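Local coordinates for branched-chain-amino-acid aminotransferase (Pseudomonas aeruginosa, PDB 6NST), which probably catalyses the reversible, pyridoxal-phosphate-dependent transfer of the amino group of leucine, isoleucine and valine to 2-oxoglutarate, at residues Thr221-Thr224 / Ile225-Ala229; Leu284-Ala287 / Tyr288-Val292; Glu297-Ala300 / Glu301-Thr304. The protein carries 1 engineered substitution. All coordinates share one frame; numbering follows the deposited sequence.

Contact 1: Thr221-Thr224 / Ile225-Ala229; sequences TRNT and ILTLA. With SO4 (sulfate ion), chain G.
The carbonyl oxygen of T221 is gripped twice: the OG1 hydroxyl of T224 donates to T221 O at 2.6 Å, and the amide N of I225 reaches T221 O at 3.0 Å. Both donors come from the same face of the carbonyl plane, each tilted 26° from it. For T224 this follows from chi1 of 64°, which sets OG1 between its own backbone N and carbonyl carbon and turns the hydroxyl back toward the preceding turn. A second doubly used acceptor follows two residues on, where T227 OG1 and T227 N each lie 3.2 Å from N223 O, here on opposite faces of its plane.

At the N-terminal end T221 binds the sulfate, probably from the crystallisation liquor, through N (3.0 Å to O4) and OG1 (2.7 Å to O4). I220 N, R61 NH2 and T257 OG1 also bond the sulfate. The T221 side chain is about 8 Å from that of K160, the cofactor lysine by similarity, so the anion's position is consistent with the cofactor phosphate site of class-IV aminotransferases. L226 CD1 lies 3.7 Å from R222 NH1, oblique to the guanidinium, while R222 NH2 forms a salt bridge with E238. Helix 220-231 is the crossover of the beta-alpha-beta unit between parallel strands 207-210 and 235-238; L226 touches F201 and L236, and Y288 of helix 279-292 packs on T221, T224, I225 and L228.

Contact 2: Leu284-Ala287 / Tyr288-Val292; sequences LQKA and YFDLV
Q285 and F289 make the main apolar contact of this helical turn, their side chains running side by side in the same direction. Q285 CG lies 3.6 Å from F289 CE2, so the aliphatic part of the glutamine meets the ring's CD2-CE2 side, while its amide plane stands 85° from the ring plane. The same side of the ring lies against backbone: F289 CD2 is 3.0 Å from Q285 O, which sits at the ring edge and in its plane. Q285 extends beyond CG, carrying its amide on to bonds with L136 O, V261 O and R277.

Charge enters through K286 and D290. K286 bends at chi2 (76°), which lays its chain across the carboxylate; K286 CE comes within 3.2 Å of D290 OD2, yet K286 NZ stays 4.0 Å from D290 OD2, too far for a salt bridge, so any attraction is probably modest.

Backbone bonds of the i to i+4 kind run through all four pairs. D290 N to K286 O measures 2.9 Å and is nearly straight about the hydrogen. L291 N to A287 O, at 3.0 Å, is more bent at 139°, close to where the helix ends.

One face of the Y288 ring carries V292 CG1 from within the same segment. In the fold, helix 279-292 sets Y288 against helix 220-231, whereas L291 and V292 rest on F53 of strand 51-53.

Contact 3: Glu297-Ala300 / Glu301-Thr304; sequences EAHA and EWRT
The connection between helix 279-292 and strand 303-305, which ends in a short 3-10 turn, brings H299 and W302 together in an offset stack. The imidazole and the six-membered indole ring have centroids 4.1 Å apart and planes only 14° from parallel. H299 ND1 stands over a W302 ring face, offset toward its rim, and H299 CB adds a contact of 3.7 Å to W302 CE3. The two side chains run alongside each other, pointing the same way. H299 NE2 is hydrogen-bonded to E231 OE2, which probably helps fix the rotation of the imidazole.

E301 OE2 approaches the edge of the imidazole, 3.7 Å from H299 ND1, with the carboxylate and ring planes turned 58° apart. Its chain folds back because CG sits between the backbone N and carbonyl carbon (chi1 68°) and chi2 bends again.

R303 reaches back to the start of the turn. Its NH1 and NH2 both donate end-on to A298 O, each at 2.8 Å, with that oxygen in the guanidinium plane; NH1 lies nearly in line with the C=O bond and NH2 above the carbonyl plane. H299 O rests over one guanidinium face.

Two i to i+3 backbone bonds, W302 N to H299 O at 3.1 Å and R303 N to A300 O at 3.2 Å, are characteristic of a 3-10 turn, here leading into strand 303-305, outermost in the antiparallel sheet within this chain.

In the fold
Along the chain the contacts come in the order 1, 2, 3, all on the same side of the chain's centre. Contacts 1 and 2 lie on helices 220-231 and 279-292, their centres about 10 Å apart; contact 3 is about 14 Å from contact 1 and about 13 Å from contact 2. Each pair touches: L228 CD1 packs on the backbone of A287, T227 CG2 meets W302, and L291 O probably accepts a hydrogen bond from R303 NH1. Contact 3 thus links both helices to strand 303-305, which pairs with strand 51-53 of the antiparallel sheet, while contact 1 belongs to the part built round the mixed sheet. The cluster therefore bridges the two sheet systems.

Contact 1: Thr221-Thr224 / Ile225-Ala229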
loop_
_atom_site.group_PDB
_atom_site.type_symbol
_atom_site.label_atom_id
_atom_site.label_comp_id
_atom_site.label_asym_id
_atom_site.label_seq_id
_atom_site.Cartn_x
_atom_site.Cartn_y
_atom_site.Cartn_z
ATOM N N THR A 221 22.146 -19.520 -5.980
ATOM C CA THR A 221 22.905 -19.858 -4.781
ATOM C C THR A 221 21.974 -20.119 -3.605
ATOM O O THR A 221 22.235 -21.002 -2.778
ATOM C CB THR A 221 23.888 -18.738 -4.441
ATOM O OG1 THR A 221 24.637 -18.386 -5.611
ATOM C CG2 THR A 221 24.849 -19.183 -3.346
ATOM N N ARG A 222 20.887 -19.353 -3.510
ATOM C CA ARG A 222 19.864 -19.639 -2.513
ATOM C C ARG A 222 19.283 -21.033 -2.712
ATOM O O ARG A 222 19.055 -21.763 -1.742
ATOM C CB ARG A 222 18.765 -18.579 -2.584
ATOM C CG ARG A 222 17.547 -18.872 -1.731
ATOM C CD ARG A 222 16.417 -17.907 -2.064
ATOM N NE ARG A 222 15.283 -18.062 -1.162
ATOM C CZ ARG A 222 14.310 -18.950 -1.331
ATOM N NH1 ARG A 222 14.329 -19.771 -2.374
ATOM N NH2 ARG A 222 13.317 -19.016 -0.454
ATOM N N ASN A 223 19.055 -21.426 -3.968
ATOM C CA ASN A 223 18.501 -22.749 -4.243
ATOM C C ASN A 223 19.486 -23.851 -3.875
ATOM O O ASN A 223 19.078 -24.924 -3.413
ATOM C CB ASN A 223 18.101 -22.857 -5.714
ATOM C CG ASN A 223 17.493 -24.204 -6.056
ATOM O OD1 ASN A 223 18.206 -25.171 -6.326
ATOM N ND2 ASN A 223 16.166 -24.274 -6.045
ATOM N N THR A 224 20.784 -23.612 -4.077
ATOM C CA THR A 224 21.780 -24.606 -3.691
ATOM C C THR A 224 21.843 -24.763 -2.178
ATOM O O THR A 224 22.034 -25.875 -1.672
ATOM C CB THR A 224 23.156 -24.228 -4.240
ATOM O OG1 THR A 224 23.591 -23.002 -3.641
ATOM C CG2 THR A 224 23.102 -24.055 -5.743
ATOM N N ILE A 225 21.686 -23.662 -1.439
ATOM C CA ILE A 225 21.734 -23.742 0.017
ATOM C C ILE A 225 20.535 -24.520 0.547
ATOM O O ILE A 225 20.662 -25.306 1.494
ATOM C CB ILE A 225 21.831 -22.332 0.633
ATOM C CG1 ILE A 225 23.290 -21.975 0.934
ATOM C CG2 ILE A 225 21.016 -22.236 1.913
ATOM C CD1 ILE A 225 24.192 -21.938 -0.276
ATOM N N LEU A 226 19.358 -24.336 -0.062
ATOM C CA LEU A 226 18.198 -25.136 0.324
ATOM C C LEU A 226 18.471 -26.620 0.117
ATOM O O LEU A 226 18.063 -27.457 0.932
ATOM C CB LEU A 226 16.958 -24.717 -0.470
ATOM C CG LEU A 226 16.532 -23.246 -0.571
ATOM C CD1 LEU A 226 15.087 -23.142 -1.048
ATOM C CD2 LEU A 226 16.723 -22.496 0.734
ATOM N N THR A 227 19.165 -26.964 -0.971
ATOM C CA THR A 227 19.555 -28.350 -1.208
ATOM C C THR A 227 20.584 -28.812 -0.183
ATOM O O THR A 227 20.454 -29.894 0.400
ATOM C CB THR A 227 20.112 -28.500 -2.624
ATOM O OG1 THR A 227 19.114 -28.111 -3.577
ATOM C CG2 THR A 227 20.531 -29.940 -2.884
ATOM N N LEU A 228 21.617 -27.996 0.052
ATOM C CA LEU A 228 22.666 -28.379 0.991
ATOM C C LEU A 228 22.143 -28.432 2.421
ATOM O O LEU A 228 22.530 -29.317 3.193
ATOM C CB LEU A 228 23.844 -27.410 0.888
ATOM C CG LEU A 228 24.666 -27.439 -0.403
ATOM C CD1 LEU A 228 25.755 -26.379 -0.364
ATOM C CD2 LEU A 228 25.269 -28.818 -0.636
ATOM N N ALA A 229 21.270 -27.493 2.798
ATOM C CA ALA A 229 20.707 -27.519 4.144
ATOM C C ALA A 229 19.899 -28.788 4.375
ATOM O O ALA A 229 19.963 -29.387 5.456
ATOM C CB ALA A 229 19.843 -26.280 4.384
HETATM S S SO4 G . 22.434 -15.690 -7.555
HETATM O O1 SO4 G . 21.608 -16.407 -8.522
HETATM O O2 SO4 G . 23.613 -15.157 -8.225
HETATM O O3 SO4 G . 21.667 -14.591 -6.970
HETATM O O4 SO4 G . 22.849 -16.610 -6.500
#

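Contact 2: Leu284-Ala287 / Tyr288-Val292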
loop_
_atom_site.group_PDB
_atom_site.type_symbol
_atom_site.label_atom_id
_atom_site.label_comp_id
_atom_site.label_asym_id
_atom_site.label_seq_id
_atom_site.Cartn_x
_atom_site.Cartn_y
_atom_site.Cartn_z
ATOM N N LEU A 284 27.404 -24.591 6.338
ATOM C CA LEU A 284 26.838 -24.361 5.012
ATOM C C LEU A 284 27.843 -23.674 4.097
ATOM O O LEU A 284 27.906 -23.972 2.897
ATOM C CB LEU A 284 25.553 -23.541 5.121
ATOM C CG LEU A 284 24.402 -24.213 5.877
ATOM C CD1 LEU A 284 23.177 -23.313 5.913
ATOM C CD2 LEU A 284 24.064 -25.561 5.256
ATOM N N GLN A 285 28.633 -22.747 4.642
ATOM C CA GLN A 285 29.704 -22.138 3.861
ATOM C C GLN A 285 30.724 -23.183 3.430
ATOM O O GLN A 285 31.162 -23.195 2.274
ATOM C CB GLN A 285 30.375 -21.031 4.673
ATOM C CG GLN A 285 31.335 -20.164 3.886
ATOM C CD GLN A 285 31.980 -19.099 4.746
ATOM O OE1 GLN A 285 32.500 -19.388 5.824
ATOM N NE2 GLN A 285 31.944 -17.855 4.279
ATOM N N LYS A 286 31.106 -24.076 4.347
ATOM C CA LYS A 286 32.019 -25.158 4.000
ATOM C C LYS A 286 31.416 -26.055 2.927
ATOM O O LYS A 286 32.081 -26.403 1.944
ATOM C CB LYS A 286 32.360 -25.968 5.252
ATOM C CG LYS A 286 33.179 -27.222 4.991
ATOM C CD LYS A 286 34.634 -26.892 4.710
ATOM C CE LYS A 286 35.475 -28.157 4.632
ATOM N NZ LYS A 286 35.324 -28.995 5.855
ATOM N N ALA A 287 30.146 -26.434 3.099
ATOM C CA ALA A 287 29.499 -27.321 2.140
ATOM C C ALA A 287 29.402 -26.677 0.762
ATOM O O ALA A 287 29.571 -27.354 -0.258
ATOM C CB ALA A 287 28.113 -27.718 2.646
ATOM N N TYR A 288 29.138 -25.370 0.710
ATOM C CA TYR A 288 29.028 -24.707 -0.585
ATOM C C TYR A 288 30.389 -24.590 -1.264
ATOM O O TYR A 288 30.503 -24.801 -2.477
ATOM C CB TYR A 288 28.383 -23.330 -0.430
ATOM C CG TYR A 288 28.237 -22.593 -1.743
ATOM C CD1 TYR A 288 27.194 -22.886 -2.613
ATOM C CD2 TYR A 288 29.146 -21.611 -2.117
ATOM C CE1 TYR A 288 27.059 -22.220 -3.820
ATOM C CE2 TYR A 288 29.019 -20.938 -3.320
ATOM C CZ TYR A 288 27.974 -21.247 -4.166
ATOM O OH TYR A 288 27.845 -20.580 -5.362
ATOM N N PHE A 289 31.433 -24.254 -0.501
ATOM C CA PHE A 289 32.767 -24.150 -1.085
ATOM C C PHE A 289 33.285 -25.511 -1.533
ATOM O O PHE A 289 33.925 -25.620 -2.586
ATOM C CB PHE A 289 33.731 -23.508 -0.088
ATOM C CG PHE A 289 33.709 -22.007 -0.105
ATOM C CD1 PHE A 289 34.696 -21.293 -0.764
ATOM C CD2 PHE A 289 32.700 -21.308 0.536
ATOM C CE1 PHE A 289 34.678 -19.913 -0.778
ATOM C CE2 PHE A 289 32.676 -19.929 0.525
ATOM C CZ PHE A 289 33.665 -19.231 -0.131
ATOM N N ASP A 290 33.025 -26.561 -0.747
ATOM C CA ASP A 290 33.402 -27.906 -1.166
ATOM C C ASP A 290 32.683 -28.314 -2.443
ATOM O O ASP A 290 33.254 -29.022 -3.282
ATOM C CB ASP A 290 33.101 -28.911 -0.053
ATOM C CG ASP A 290 34.010 -28.746 1.146
ATOM O OD1 ASP A 290 35.012 -28.006 1.040
ATOM O OD2 ASP A 290 33.719 -29.357 2.198
ATOM N N LEU A 291 31.436 -27.873 -2.610
ATOM C CA LEU A 291 30.660 -28.257 -3.781
ATOM C C LEU A 291 31.172 -27.561 -5.038
ATOM O O LEU A 291 31.412 -28.207 -6.064
ATOM C CB LEU A 291 29.184 -27.939 -3.551
ATOM C CG LEU A 291 28.225 -28.306 -4.682
ATOM C CD1 LEU A 291 28.137 -29.816 -4.838
ATOM C CD2 LEU A 291 26.854 -27.700 -4.429
ATOM N N VAL A 292 31.350 -26.239 -4.975
ATOM C CA VAL A 292 31.710 -25.495 -6.179
ATOM C C VAL A 292 33.149 -25.779 -6.595
ATOM O O VAL A 292 33.472 -25.741 -7.788
ATOM C CB VAL A 292 31.467 -23.987 -5.973
ATOM C CG1 VAL A 292 30.011 -23.727 -5.620
ATOM C CG2 VAL A 292 32.391 -23.423 -4.902
#

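Contact 3: Glu297-Ala300 / Glu301-Thr304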
loop_
_atom_site.group_PDB
_atom_site.type_symbol
_atom_site.label_atom_id
_atom_site.label_comp_id
_atom_site.label_asym_id
_atom_site.label_seq_id
_atom_site.Cartn_x
_atom_site.Cartn_y
_atom_site.Cartn_z
ATOM N N GLU A 297 32.692 -34.841 -4.519
ATOM C CA GLU A 297 32.319 -35.318 -5.845
ATOM C C GLU A 297 30.810 -35.371 -6.056
ATOM O O GLU A 297 30.368 -35.703 -7.162
ATOM C CB GLU A 297 32.932 -36.699 -6.093
ATOM C CG GLU A 297 33.187 -37.013 -7.558
ATOM C CD GLU A 297 33.969 -38.295 -7.748
ATOM O OE1 GLU A 297 34.428 -38.865 -6.736
ATOM O OE2 GLU A 297 34.123 -38.733 -8.907
ATOM N N ALA A 298 30.013 -35.046 -5.042
ATOM C CA ALA A 298 28.566 -35.061 -5.194
ATOM C C ALA A 298 28.110 -33.960 -6.146
ATOM O O ALA A 298 28.785 -32.941 -6.322
ATOM C CB ALA A 298 27.885 -34.893 -3.836
ATOM N N HIS A 299 26.946 -34.182 -6.762
ATOM C CA HIS A 299 26.341 -33.244 -7.711
ATOM C C HIS A 299 27.292 -32.947 -8.875
ATOM O O HIS A 299 27.687 -31.803 -9.120
ATOM C CB HIS A 299 25.912 -31.950 -7.009
ATOM C CG HIS A 299 24.873 -32.147 -5.949
ATOM N ND1 HIS A 299 23.526 -32.230 -6.233
ATOM C CD2 HIS A 299 24.982 -32.261 -4.604
ATOM C CE1 HIS A 299 22.851 -32.396 -5.109
ATOM N NE2 HIS A 299 23.710 -32.418 -4.106
ATOM N N ALA A 300 27.651 -34.012 -9.601
ATOM C CA ALA A 300 28.580 -33.867 -10.719
ATOM C C ALA A 300 27.974 -33.060 -11.859
ATOM O O ALA A 300 28.703 -32.382 -12.593
ATOM C CB ALA A 300 29.022 -35.241 -11.222
ATOM N N GLU A 301 26.650 -33.116 -12.026
ATOM C CA GLU A 301 25.988 -32.344 -13.070
ATOM C C GLU A 301 26.027 -30.845 -12.808
ATOM O O GLU A 301 25.729 -30.067 -13.721
ATOM C CB GLU A 301 24.536 -32.804 -13.228
ATOM C CG GLU A 301 23.633 -32.491 -12.038
ATOM C CD GLU A 301 23.845 -33.428 -10.861
ATOM O OE1 GLU A 301 24.622 -34.398 -10.998
ATOM O OE2 GLU A 301 23.234 -33.193 -9.796
ATOM N N TRP A 302 26.385 -30.421 -11.599
ATOM C CA TRP A 302 26.483 -29.006 -11.271
ATOM C C TRP A 302 27.865 -28.427 -11.549
ATOM O O TRP A 302 28.064 -27.223 -11.364
ATOM C CB TRP A 302 26.109 -28.780 -9.799
ATOM C CG TRP A 302 24.640 -28.941 -9.525
ATOM C CD1 TRP A 302 23.659 -29.210 -10.438
ATOM C CD2 TRP A 302 23.986 -28.838 -8.254
ATOM N NE1 TRP A 302 22.438 -29.282 -9.815
ATOM C CE2 TRP A 302 22.609 -29.057 -8.474
ATOM C CE3 TRP A 302 24.428 -28.582 -6.952
ATOM C CZ2 TRP A 302 21.674 -29.028 -7.440
ATOM C CZ3 TRP A 302 23.497 -28.555 -5.928
ATOM C CH2 TRP A 302 22.136 -28.776 -6.178
ATOM N N ARG A 303 28.818 -29.244 -11.990
ATOM C CA ARG A 303 30.164 -28.789 -12.334
ATOM C C ARG A 303 30.449 -29.207 -13.773
ATOM O O ARG A 303 30.710 -30.381 -14.049
ATOM C CB ARG A 303 31.201 -29.358 -11.372
ATOM C CG ARG A 303 31.063 -28.857 -9.945
ATOM C CD ARG A 303 32.091 -29.506 -9.037
ATOM N NE ARG A 303 31.911 -30.952 -8.969
ATOM C CZ ARG A 303 31.103 -31.563 -8.108
ATOM N NH1 ARG A 303 30.402 -30.850 -7.238
ATOM N NH2 ARG A 303 30.998 -32.886 -8.117
ATOM N N THR A 304 30.399 -28.242 -14.690
ATOM C CA THR A 304 30.612 -28.494 -16.111
ATOM C C THR A 304 32.039 -28.090 -16.465
ATOM O O THR A 304 32.381 -26.904 -16.429
ATOM C CB THR A 304 29.593 -27.730 -16.956
ATOM O OG1 THR A 304 28.272 -28.163 -16.611
ATOM C CG2 THR A 304 29.831 -27.982 -18.438
#